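Long-range contacts in hydrolase, putative (Plasmodium vivax, PDB 2B30), which is of unknown function but probably acts as a magnesium-dependent phosphatase of the Cof-like branch of the haloacid dehalogenase (HAD) superfamily: residues Arg70-Ile75 against Arg140-Tyr145; Gln135-Arg140 against Met183-Pro188; Met179-Ile184 against His215-Lys220; Ile208-Asn213 against Asp248-Ile253. All coordinates share one frame; numbering follows the deposited sequence.

Contact 1. Residues Arg70-Ile75 against Arg140-Tyr145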
# COMPACT_ATOMS: atom_id res chain seq x y z
N ARG A 70 -16.08 -5.51 7.32
CA ARG A 70 -17.46 -5.26 7.66
C ARG A 70 -17.77 -3.77 7.73
O ARG A 70 -16.87 -2.94 7.69
CB ARG A 70 -17.82 -5.95 8.98
CG ARG A 70 -17.91 -7.45 8.82
CD ARG A 70 -17.71 -8.23 10.10
NE ARG A 70 -18.95 -8.33 10.86
CZ ARG A 70 -19.31 -9.36 11.63
NH1 ARG A 70 -18.54 -10.43 11.79
NH2 ARG A 70 -20.47 -9.32 12.25
N SER A 71 -19.06 -3.46 7.81
CA SER A 71 -19.52 -2.09 7.97
C SER A 71 -19.51 -1.79 9.45
O SER A 71 -19.36 -2.71 10.26
CB SER A 71 -20.94 -1.96 7.42
OG SER A 71 -21.85 -2.72 8.20
N LYS A 72 -19.68 -0.51 9.82
CA LYS A 72 -19.72 -0.12 11.25
C LYS A 72 -20.88 -0.81 11.96
O LYS A 72 -20.67 -1.51 12.94
CB LYS A 72 -19.84 1.41 11.44
CG LYS A 72 -19.90 1.86 12.91
CD LYS A 72 -19.64 3.38 13.10
CE LYS A 72 -20.82 4.24 12.66
NZ LYS A 72 -22.11 3.81 13.30
N VAL A 73 -22.09 -0.62 11.43
CA VAL A 73 -23.30 -1.20 12.02
C VAL A 73 -23.21 -2.73 12.07
O VAL A 73 -23.77 -3.35 12.96
CB VAL A 73 -24.60 -0.79 11.27
CG1 VAL A 73 -24.82 0.71 11.34
CG2 VAL A 73 -24.58 -1.24 9.81
N GLY A 74 -22.51 -3.32 11.11
CA GLY A 74 -22.28 -4.76 11.12
C GLY A 74 -21.50 -5.15 12.36
O GLY A 74 -21.82 -6.15 13.00
N ILE A 75 -20.50 -4.34 12.69
CA ILE A 75 -19.67 -4.58 13.86
C ILE A 75 -20.40 -4.27 15.17
O ILE A 75 -20.21 -4.98 16.16
CB ILE A 75 -18.33 -3.81 13.74
CG1 ILE A 75 -17.24 -4.81 13.39
CG2 ILE A 75 -17.95 -3.08 15.03
CD1 ILE A 75 -15.94 -4.18 13.13
N ARG A 140 -23.74 -0.62 0.58
CA ARG A 140 -23.56 0.84 0.44
C ARG A 140 -23.71 1.49 1.80
O ARG A 140 -24.77 1.42 2.42
CB ARG A 140 -24.58 1.44 -0.53
CG ARG A 140 -24.40 2.93 -0.79
CD ARG A 140 -23.21 3.23 -1.71
NE ARG A 140 -23.01 4.67 -1.91
CZ ARG A 140 -22.48 5.49 -1.00
NH1 ARG A 140 -22.05 5.03 0.16
NH2 ARG A 140 -22.36 6.78 -1.27
N GLY A 141 -22.63 2.12 2.26
CA GLY A 141 -22.60 2.78 3.56
C GLY A 141 -22.79 1.80 4.71
O GLY A 141 -22.00 0.86 4.88
N GLU A 142 -23.85 2.03 5.48
CA GLU A 142 -24.20 1.16 6.61
C GLU A 142 -25.33 0.18 6.27
O GLU A 142 -25.88 -0.46 7.16
CB GLU A 142 -24.61 2.02 7.82
CG GLU A 142 -23.56 3.01 8.28
CD GLU A 142 -22.24 2.35 8.72
OE1 GLU A 142 -22.21 1.12 8.96
OE2 GLU A 142 -21.24 3.08 8.85
N SER A 143 -25.67 0.08 4.99
CA SER A 143 -26.71 -0.84 4.53
C SER A 143 -26.14 -1.91 3.60
O SER A 143 -25.13 -1.68 2.92
CB SER A 143 -27.79 -0.08 3.75
OG SER A 143 -28.34 0.96 4.52
N ASN A 144 -26.81 -3.06 3.58
CA ASN A 144 -26.52 -4.08 2.59
C ASN A 144 -27.81 -4.73 2.06
O ASN A 144 -28.83 -4.76 2.74
CB ASN A 144 -25.53 -5.11 3.14
CG ASN A 144 -26.09 -5.95 4.27
OD1 ASN A 144 -26.96 -6.78 4.05
ND2 ASN A 144 -25.57 -5.75 5.47
N TYR A 145 -27.75 -5.22 0.83
CA TYR A 145 -28.95 -5.66 0.14
C TYR A 145 -28.72 -6.97 -0.59
O TYR A 145 -27.63 -7.23 -1.07
CB TYR A 145 -29.38 -4.59 -0.88
CG TYR A 145 -29.29 -3.18 -0.35
CD1 TYR A 145 -30.39 -2.57 0.26
CD2 TYR A 145 -28.12 -2.44 -0.45
CE1 TYR A 145 -30.32 -1.29 0.74
CE2 TYR A 145 -28.03 -1.16 0.04
CZ TYR A 145 -29.15 -0.58 0.63
OH TYR A 145 -29.10 0.69 1.13
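E142 OE1 is held by one well-formed hydrogen bond across this contact, from the backbone N-H of V73 at 3.0 Å and almost perfectly straight (176°). The pairing joins the two domains of a capped HAD hydrolase: E142 rides on the tip of a tight beta hairpin in the cap, while V73 lies in the first turn of helix 72-79 of the core. The N-H meets OE1 from above the carboxylate plane, 42° out of it. E142 CG lies anti to the carbonyl carbon, and the chain bends at chi2 (-61°), which turns the carboxylate toward the helix start; Y103 OH fixes the other oxygen, OE2. A carboxylate suits this end of a helix, where the first-turn N-H groups point out of the N-terminal end and the helix dipole probably favours a negative charge. The amine of K72 may add to this, although K72 NZ and E142 OE2 stand 4.6 Å apart, too far for a salt bridge. S71 is the N-cap, its OG accepting from G74 N at 3.0 Å. On the hairpin side, a type II' turn runs from R140 to S143, and G141 supplies the positive phi of its first corner, easy for glycine. Apolar packing closes the joint beside the hydrogen bond: both methyls of V73 rest against E142 CB, CG1 and CG2 each 3.8 Å from it.

Contact 2. Residues Gln135-Arg140 against Met183-Pro188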
# COMPACT_ATOMS: atom_id res chain seq x y z
N GLN A 135 -26.36 -14.58 -5.33
CA GLN A 135 -25.60 -14.98 -4.14
C GLN A 135 -24.61 -13.89 -3.71
O GLN A 135 -23.60 -14.17 -3.04
CB GLN A 135 -24.88 -16.31 -4.39
CG GLN A 135 -24.10 -16.34 -5.68
CD GLN A 135 -23.72 -17.73 -6.09
OE1 GLN A 135 -24.36 -18.34 -6.94
NE2 GLN A 135 -22.67 -18.26 -5.47
N THR A 136 -24.94 -12.65 -4.06
CA THR A 136 -24.06 -11.49 -3.87
C THR A 136 -24.68 -10.47 -2.92
O THR A 136 -25.80 -10.03 -3.14
CB THR A 136 -23.77 -10.81 -5.23
OG1 THR A 136 -23.04 -11.72 -6.06
CG2 THR A 136 -22.97 -9.52 -5.06
N ILE A 137 -23.95 -10.09 -1.87
CA ILE A 137 -24.45 -9.10 -0.92
C ILE A 137 -23.93 -7.71 -1.29
O ILE A 137 -22.73 -7.47 -1.32
CB ILE A 137 -24.04 -9.43 0.54
CG1 ILE A 137 -24.46 -10.86 0.88
CG2 ILE A 137 -24.70 -8.44 1.50
CD1 ILE A 137 -23.85 -11.40 2.13
N PHE A 138 -24.86 -6.80 -1.57
CA PHE A 138 -24.53 -5.48 -2.09
C PHE A 138 -24.46 -4.47 -0.95
O PHE A 138 -25.46 -4.27 -0.25
CB PHE A 138 -25.58 -5.04 -3.10
CG PHE A 138 -25.62 -5.90 -4.32
CD1 PHE A 138 -25.02 -5.47 -5.50
CD2 PHE A 138 -26.24 -7.14 -4.30
CE1 PHE A 138 -25.06 -6.26 -6.63
CE2 PHE A 138 -26.28 -7.93 -5.43
CZ PHE A 138 -25.69 -7.49 -6.60
N HIS A 139 -23.30 -3.84 -0.77
CA HIS A 139 -23.07 -2.96 0.37
C HIS A 139 -22.97 -1.50 -0.06
O HIS A 139 -22.21 -1.18 -0.97
CB HIS A 139 -21.78 -3.34 1.09
CG HIS A 139 -21.85 -4.64 1.84
ND1 HIS A 139 -22.24 -4.71 3.16
CD2 HIS A 139 -21.56 -5.91 1.46
CE1 HIS A 139 -22.18 -5.97 3.56
NE2 HIS A 139 -21.77 -6.71 2.55
N ARG A 140 -23.74 -0.62 0.58
CA ARG A 140 -23.56 0.84 0.44
C ARG A 140 -23.71 1.49 1.80
O ARG A 140 -24.77 1.42 2.42
CB ARG A 140 -24.58 1.44 -0.53
CG ARG A 140 -24.40 2.93 -0.79
CD ARG A 140 -23.21 3.23 -1.71
NE ARG A 140 -23.01 4.67 -1.91
CZ ARG A 140 -22.48 5.49 -1.00
NH1 ARG A 140 -22.05 5.03 0.16
NH2 ARG A 140 -22.36 6.78 -1.27
N MET A 183 -19.90 -8.53 -1.59
CA MET A 183 -19.39 -9.77 -1.03
C MET A 183 -20.09 -10.93 -1.71
O MET A 183 -21.24 -11.23 -1.38
CB MET A 183 -19.61 -9.85 0.47
CG MET A 183 -18.90 -11.03 1.11
SD MET A 183 -19.83 -11.71 2.48
CE MET A 183 -18.74 -13.04 3.00
N ILE A 184 -19.40 -11.57 -2.64
CA ILE A 184 -19.97 -12.72 -3.35
C ILE A 184 -19.81 -13.96 -2.48
O ILE A 184 -18.69 -14.43 -2.25
CB ILE A 184 -19.31 -12.92 -4.73
CG1 ILE A 184 -19.35 -11.63 -5.56
CG2 ILE A 184 -20.00 -14.04 -5.51
CD1 ILE A 184 -18.70 -11.75 -6.93
N VAL A 185 -20.93 -14.47 -1.97
CA VAL A 185 -20.93 -15.69 -1.18
C VAL A 185 -20.74 -16.88 -2.11
O VAL A 185 -21.48 -17.05 -3.08
CB VAL A 185 -22.22 -15.83 -0.35
CG1 VAL A 185 -22.29 -17.19 0.31
CG2 VAL A 185 -22.29 -14.73 0.70
N LEU A 186 -19.73 -17.69 -1.82
CA LEU A 186 -19.29 -18.74 -2.73
C LEU A 186 -19.34 -20.12 -2.09
O LEU A 186 -19.12 -20.29 -0.89
CB LEU A 186 -17.88 -18.43 -3.25
CG LEU A 186 -17.72 -17.97 -4.71
CD1 LEU A 186 -18.91 -17.18 -5.24
CD2 LEU A 186 -16.43 -17.16 -4.90
N ASP A 187 -19.65 -21.10 -2.94
CA ASP A 187 -19.72 -22.49 -2.55
C ASP A 187 -18.29 -23.01 -2.53
O ASP A 187 -17.59 -22.92 -3.54
CB ASP A 187 -20.56 -23.23 -3.60
CG ASP A 187 -20.98 -24.61 -3.16
OD1 ASP A 187 -20.22 -25.27 -2.43
OD2 ASP A 187 -22.09 -25.04 -3.57
N PRO A 188 -17.83 -23.55 -1.38
CA PRO A 188 -16.42 -23.94 -1.25
C PRO A 188 -15.88 -24.81 -2.40
O PRO A 188 -14.68 -24.99 -2.51
CB PRO A 188 -16.37 -24.69 0.09
CG PRO A 188 -17.80 -24.96 0.45
CD PRO A 188 -18.58 -23.85 -0.14
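Backbone hydrogen bonds define this antiparallel pairing in the cap sheet. I137 and M183 form a hydrogen-bonded pair: I137 N gives a nearly straight bond to M183 O (3.0 Å, 177°), and M183 N returns one to I137 O. Next along, T136 and I184 make a non-hydrogen-bonded pair. Beyond it the ladder is prolonged by V185 N, which donates to Q135 O at 2.9 Å.

A side-chain bond then takes over where strand 181-184 has ended. Q135 has its CG in the crowded position between N and C (chi1 49°) and an extended chain beyond, so its amide reaches along the neighbouring backbone and NE2 donates to V185 O at 2.9 Å, in the amide plane. V185 is thus gripped at both N and O by one glutamine, a residue long enough to mimic a backbone donor.

Apolar contacts occupy one face, where I137 CD1 touches M183 SD at 4.0 Å and V185 CG2 at 3.9 Å. H139 turns its ring edge to M183 CB. On the other face T136 OG1 lies beside I184 but bonds to L132 O.

F155 of helix 155-160 packs on I137, M183 and V185, while strands 143-147 and 216-220 flank the pair.

Contact 3. Residues Met179-Ile184 against His215-Lys220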
# COMPACT_ATOMS: atom_id res chain seq x y z
N MET A 179 -21.67 0.70 -5.50
CA MET A 179 -21.63 0.15 -4.13
C MET A 179 -20.24 0.35 -3.56
O MET A 179 -19.28 0.50 -4.31
CB MET A 179 -21.91 -1.36 -4.15
CG MET A 179 -23.31 -1.75 -4.51
SD MET A 179 -24.51 -1.36 -3.24
CE MET A 179 -26.00 -1.40 -4.22
N ASN A 180 -20.13 0.32 -2.23
CA ASN A 180 -18.82 0.31 -1.57
C ASN A 180 -18.19 -1.08 -1.66
O ASN A 180 -16.96 -1.21 -1.76
CB ASN A 180 -18.94 0.70 -0.11
CG ASN A 180 -19.39 2.14 0.08
OD1 ASN A 180 -20.57 2.40 0.29
ND2 ASN A 180 -18.44 3.07 0.02
N LYS A 181 -19.03 -2.11 -1.59
CA LYS A 181 -18.55 -3.48 -1.61
C LYS A 181 -19.59 -4.49 -2.09
O LYS A 181 -20.76 -4.39 -1.74
CB LYS A 181 -18.08 -3.88 -0.21
CG LYS A 181 -17.62 -5.33 -0.07
CD LYS A 181 -16.96 -5.56 1.27
CE LYS A 181 -17.98 -5.75 2.38
NZ LYS A 181 -18.04 -7.16 2.80
N LEU A 182 -19.14 -5.46 -2.88
CA LEU A 182 -19.93 -6.66 -3.16
C LEU A 182 -19.22 -7.85 -2.52
O LEU A 182 -18.06 -8.13 -2.84
CB LEU A 182 -20.07 -6.91 -4.67
CG LEU A 182 -20.56 -5.79 -5.59
CD1 LEU A 182 -20.91 -6.37 -6.94
CD2 LEU A 182 -21.76 -5.09 -5.02
N MET A 183 -19.90 -8.53 -1.59
CA MET A 183 -19.39 -9.77 -1.03
C MET A 183 -20.09 -10.93 -1.71
O MET A 183 -21.24 -11.23 -1.38
CB MET A 183 -19.61 -9.85 0.47
CG MET A 183 -18.90 -11.03 1.11
SD MET A 183 -19.83 -11.71 2.48
CE MET A 183 -18.74 -13.04 3.00
N ILE A 184 -19.40 -11.57 -2.64
CA ILE A 184 -19.97 -12.72 -3.35
C ILE A 184 -19.81 -13.96 -2.48
O ILE A 184 -18.69 -14.43 -2.25
CB ILE A 184 -19.31 -12.92 -4.73
CG1 ILE A 184 -19.35 -11.63 -5.56
CG2 ILE A 184 -20.00 -14.04 -5.51
CD1 ILE A 184 -18.70 -11.75 -6.93
N HIS A 215 -14.97 -16.81 0.20
CA HIS A 215 -15.90 -15.85 -0.41
C HIS A 215 -15.11 -14.67 -0.99
O HIS A 215 -13.97 -14.42 -0.57
CB HIS A 215 -16.91 -15.34 0.63
CG HIS A 215 -17.59 -16.44 1.41
ND1 HIS A 215 -18.43 -17.37 0.83
CD2 HIS A 215 -17.55 -16.74 2.73
CE1 HIS A 215 -18.87 -18.20 1.76
NE2 HIS A 215 -18.36 -17.84 2.92
N ALA A 216 -15.69 -13.96 -1.95
CA ALA A 216 -15.02 -12.81 -2.58
C ALA A 216 -15.55 -11.49 -2.03
O ALA A 216 -16.73 -11.23 -2.11
CB ALA A 216 -15.19 -12.85 -4.10
N GLU A 217 -14.66 -10.67 -1.47
CA GLU A 217 -14.99 -9.31 -1.08
C GLU A 217 -14.44 -8.37 -2.14
O GLU A 217 -13.23 -8.30 -2.34
CB GLU A 217 -14.39 -8.97 0.29
CG GLU A 217 -15.21 -9.45 1.47
CD GLU A 217 -14.66 -8.96 2.82
OE1 GLU A 217 -13.41 -8.91 3.00
OE2 GLU A 217 -15.49 -8.64 3.70
N VAL A 218 -15.34 -7.66 -2.82
CA VAL A 218 -14.98 -6.78 -3.94
C VAL A 218 -15.10 -5.30 -3.56
O VAL A 218 -16.19 -4.84 -3.26
CB VAL A 218 -15.90 -7.03 -5.14
CG1 VAL A 218 -15.54 -6.15 -6.31
CG2 VAL A 218 -15.84 -8.49 -5.53
N THR A 219 -13.99 -4.58 -3.57
CA THR A 219 -13.97 -3.13 -3.26
C THR A 219 -13.26 -2.35 -4.36
O THR A 219 -12.67 -2.94 -5.27
CB THR A 219 -13.29 -2.84 -1.91
OG1 THR A 219 -12.08 -3.60 -1.81
CG2 THR A 219 -14.21 -3.20 -0.76
N LYS A 220 -13.33 -1.02 -4.27
CA LYS A 220 -12.65 -0.13 -5.21
C LYS A 220 -11.13 -0.40 -5.27
O LYS A 220 -10.53 -0.79 -4.27
CB LYS A 220 -12.90 1.33 -4.81
CG LYS A 220 -12.46 2.39 -5.83
CD LYS A 220 -12.66 3.79 -5.28
CE LYS A 220 -12.69 4.86 -6.36
NZ LYS A 220 -13.15 6.16 -5.80
O HOH W 1 -15.51 0.81 -2.78
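H215 leads into one strand of an antiparallel pair in the middle of the sheet of what is probably a HAD cap domain, laying CB 3.8 Å from M183 CE; its ring nitrogen ND1 accepts the N-H of L186. A216 follows in a hydrogen-bonded pair with I184: A216 N donates to I184 O at 3.1 Å, and A216 O accepts from I184 N. Its small methyl leaves room for the branched isoleucine. E217 turns to the opposite face. There its CG rests on M183 CG, and its OE2 forms a salt bridge with K181 NZ at 3.1 Å. K181 starts with CG anti to the backbone N (chi1 177°) and bends at chi3 and chi4, bringing the ammonium to OE2 from above the carboxylate plane. The E217 side chain lies about 8 Å from the bound calcium, so the lysine probably tempers its negative charge. V218 makes the second hydrogen-bonded pair, with L182: V218 N to L182 O is 2.8 Å, and V218 CB meets L182 CB at 4.2 Å. T219 sets CG2 alongside K181 CB at 4.0 Å. At K220 a water bridges backbone N to N180 O, where N180 and K181 form a classic bulge opposite H139; K220 NZ goes on to E113. Helix 117-129 packs over L182 and I184, with strand 136-140 beyond 181-184 and strand 206-210 beyond 216-220.

Contact 4. Residues Ile208-Asn213 against Asp248-Ile253. With CA (calcium ion), chain E.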
# COMPACT_ATOMS: atom_id res chain seq x y z
N ILE A 208 -9.99 -7.35 -5.10
CA ILE A 208 -10.73 -8.57 -4.80
C ILE A 208 -9.98 -9.39 -3.76
O ILE A 208 -8.98 -10.04 -4.08
CB ILE A 208 -10.97 -9.44 -6.06
CG1 ILE A 208 -11.75 -8.68 -7.13
CG2 ILE A 208 -11.73 -10.72 -5.69
CD1 ILE A 208 -10.97 -8.46 -8.42
N PHE A 209 -10.47 -9.37 -2.53
CA PHE A 209 -9.93 -10.23 -1.49
C PHE A 209 -10.76 -11.50 -1.37
O PHE A 209 -11.94 -11.52 -1.73
CB PHE A 209 -9.87 -9.52 -0.14
CG PHE A 209 -8.81 -8.44 -0.05
CD1 PHE A 209 -7.46 -8.76 -0.22
CD2 PHE A 209 -9.16 -7.12 0.22
CE1 PHE A 209 -6.48 -7.77 -0.13
CE2 PHE A 209 -8.17 -6.13 0.32
CZ PHE A 209 -6.83 -6.46 0.14
N THR A 210 -10.12 -12.55 -0.85
CA THR A 210 -10.77 -13.83 -0.60
C THR A 210 -10.90 -14.02 0.91
O THR A 210 -9.91 -13.94 1.63
CB THR A 210 -9.95 -14.98 -1.20
OG1 THR A 210 -9.90 -14.81 -2.62
CG2 THR A 210 -10.57 -16.32 -0.89
N THR A 211 -12.13 -14.25 1.36
CA THR A 211 -12.44 -14.44 2.79
C THR A 211 -11.82 -15.75 3.26
O THR A 211 -11.45 -16.59 2.44
CB THR A 211 -13.98 -14.45 3.04
OG1 THR A 211 -14.55 -13.21 2.59
CG2 THR A 211 -14.33 -14.60 4.51
N TYR A 212 -11.68 -15.89 4.57
CA TYR A 212 -11.27 -17.15 5.19
C TYR A 212 -12.10 -18.37 4.74
O TYR A 212 -11.57 -19.48 4.69
CB TYR A 212 -11.32 -17.04 6.71
CG TYR A 212 -10.97 -18.32 7.42
CD1 TYR A 212 -9.65 -18.78 7.47
CD2 TYR A 212 -11.96 -19.10 8.02
CE1 TYR A 212 -9.32 -19.96 8.12
CE2 TYR A 212 -11.65 -20.28 8.67
CZ TYR A 212 -10.33 -20.70 8.71
OH TYR A 212 -10.03 -21.88 9.35
N ASN A 213 -13.38 -18.16 4.41
CA ASN A 213 -14.27 -19.21 3.91
C ASN A 213 -14.39 -19.25 2.37
O ASN A 213 -15.33 -19.83 1.83
CB ASN A 213 -15.66 -19.05 4.53
CG ASN A 213 -15.73 -19.49 5.97
OD1 ASN A 213 -14.70 -19.74 6.61
ND2 ASN A 213 -16.94 -19.61 6.50
N ASP A 248 -5.26 -11.52 10.73
CA ASP A 248 -5.29 -12.95 10.45
C ASP A 248 -5.34 -13.39 8.99
O ASP A 248 -4.93 -14.51 8.69
CB ASP A 248 -6.50 -13.58 11.17
CG ASP A 248 -7.81 -13.22 10.52
OD1 ASP A 248 -8.13 -12.02 10.45
OD2 ASP A 248 -8.52 -14.13 10.05
N ALA A 249 -5.82 -12.52 8.10
CA ALA A 249 -6.20 -12.95 6.76
C ALA A 249 -5.56 -12.09 5.64
O ALA A 249 -4.73 -11.21 5.90
CB ALA A 249 -7.72 -12.92 6.65
N GLU A 250 -5.96 -12.38 4.40
CA GLU A 250 -5.46 -11.68 3.23
C GLU A 250 -5.66 -10.16 3.27
O GLU A 250 -4.77 -9.39 2.87
CB GLU A 250 -6.11 -12.25 1.97
CG GLU A 250 -5.39 -11.93 0.68
CD GLU A 250 -6.03 -12.59 -0.53
OE1 GLU A 250 -7.22 -12.33 -0.80
OE2 GLU A 250 -5.33 -13.38 -1.21
N ASN A 251 -6.82 -9.71 3.75
CA ASN A 251 -7.12 -8.28 3.81
C ASN A 251 -6.45 -7.54 4.99
O ASN A 251 -6.69 -6.34 5.19
CB ASN A 251 -8.64 -8.03 3.81
CG ASN A 251 -9.32 -8.55 5.05
OD1 ASN A 251 -8.82 -9.46 5.71
ND2 ASN A 251 -10.46 -7.97 5.37
N ASP A 252 -5.62 -8.25 5.75
CA ASP A 252 -4.82 -7.65 6.83
C ASP A 252 -3.34 -7.49 6.45
O ASP A 252 -2.59 -6.84 7.16
CB ASP A 252 -4.89 -8.53 8.10
CG ASP A 252 -6.29 -8.66 8.65
OD1 ASP A 252 -6.95 -7.62 8.88
OD2 ASP A 252 -6.73 -9.81 8.87
N ILE A 253 -2.91 -8.10 5.36
CA ILE A 253 -1.48 -8.23 5.07
C ILE A 253 -0.74 -6.90 4.90
O ILE A 253 0.41 -6.76 5.34
CB ILE A 253 -1.25 -9.11 3.82
CG1 ILE A 253 -1.64 -10.55 4.11
CG2 ILE A 253 0.21 -9.05 3.35
CD1 ILE A 253 -1.94 -11.30 2.87
CA CA E . -10.29 -10.79 9.71
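E250 OE1 accepts the backbone N-H of T210 at 2.9 Å (162°), the donor arriving nearly along the C-O axis. E250 suits the job by its length: CG is anti to the backbone N (chi1 -162°) and the chain stays extended, so the carboxylate spans from the loop to the cap's edge strand. E250 OE1 also lies in plane at the rim of the F209 ring, 3.6 Å from F209 CD1, where the ring hydrogens carry slight positive charge. Over one face of that ring comes N251, its CB 3.9 Å from the centroid in a CH-pi contact. N251 is steadied in turn by N98, which accepts from ND2. Residues 248-253 form the acidic metal loop of the HAD core, following strand 243-247. D248 OD1 binds calcium at 2.6 Å, together with D33 OD2 and the backbone O of D35; in this family the site is generally assigned to magnesium. D252 shapes the loop behind it: its OD2 is gripped twice, by D248 N at 2.9 Å and by A249 N, the latter on the anti lone pair. D252 OD2 stays 3.8 Å from the calcium and is not a ligand in this model, while OD1 makes a salt bridge to K225 NZ.

Contacts 2 and 3 lie side by side in the cap sheet, their centres about 7 Å apart, sharing strand 181-184, which stands between 136-140 and 216-220. Contacts 1 and 4 tie that sheet to the core: one through the hairpin joining strands 136-140 and 143-147, the other through edge strand 206-210. Their centres are about 18 Å apart. Along the chain, 70-75 comes first and 248-253 last, so the core supplies both outer segments and the cap is inserted between them. Contact 1 alternates with contact 2, and contact 3 with contact 4. Cap and core thus meet at two separate places, contact 4 at the calcium site, consistent with a cap that helps enclose the active site.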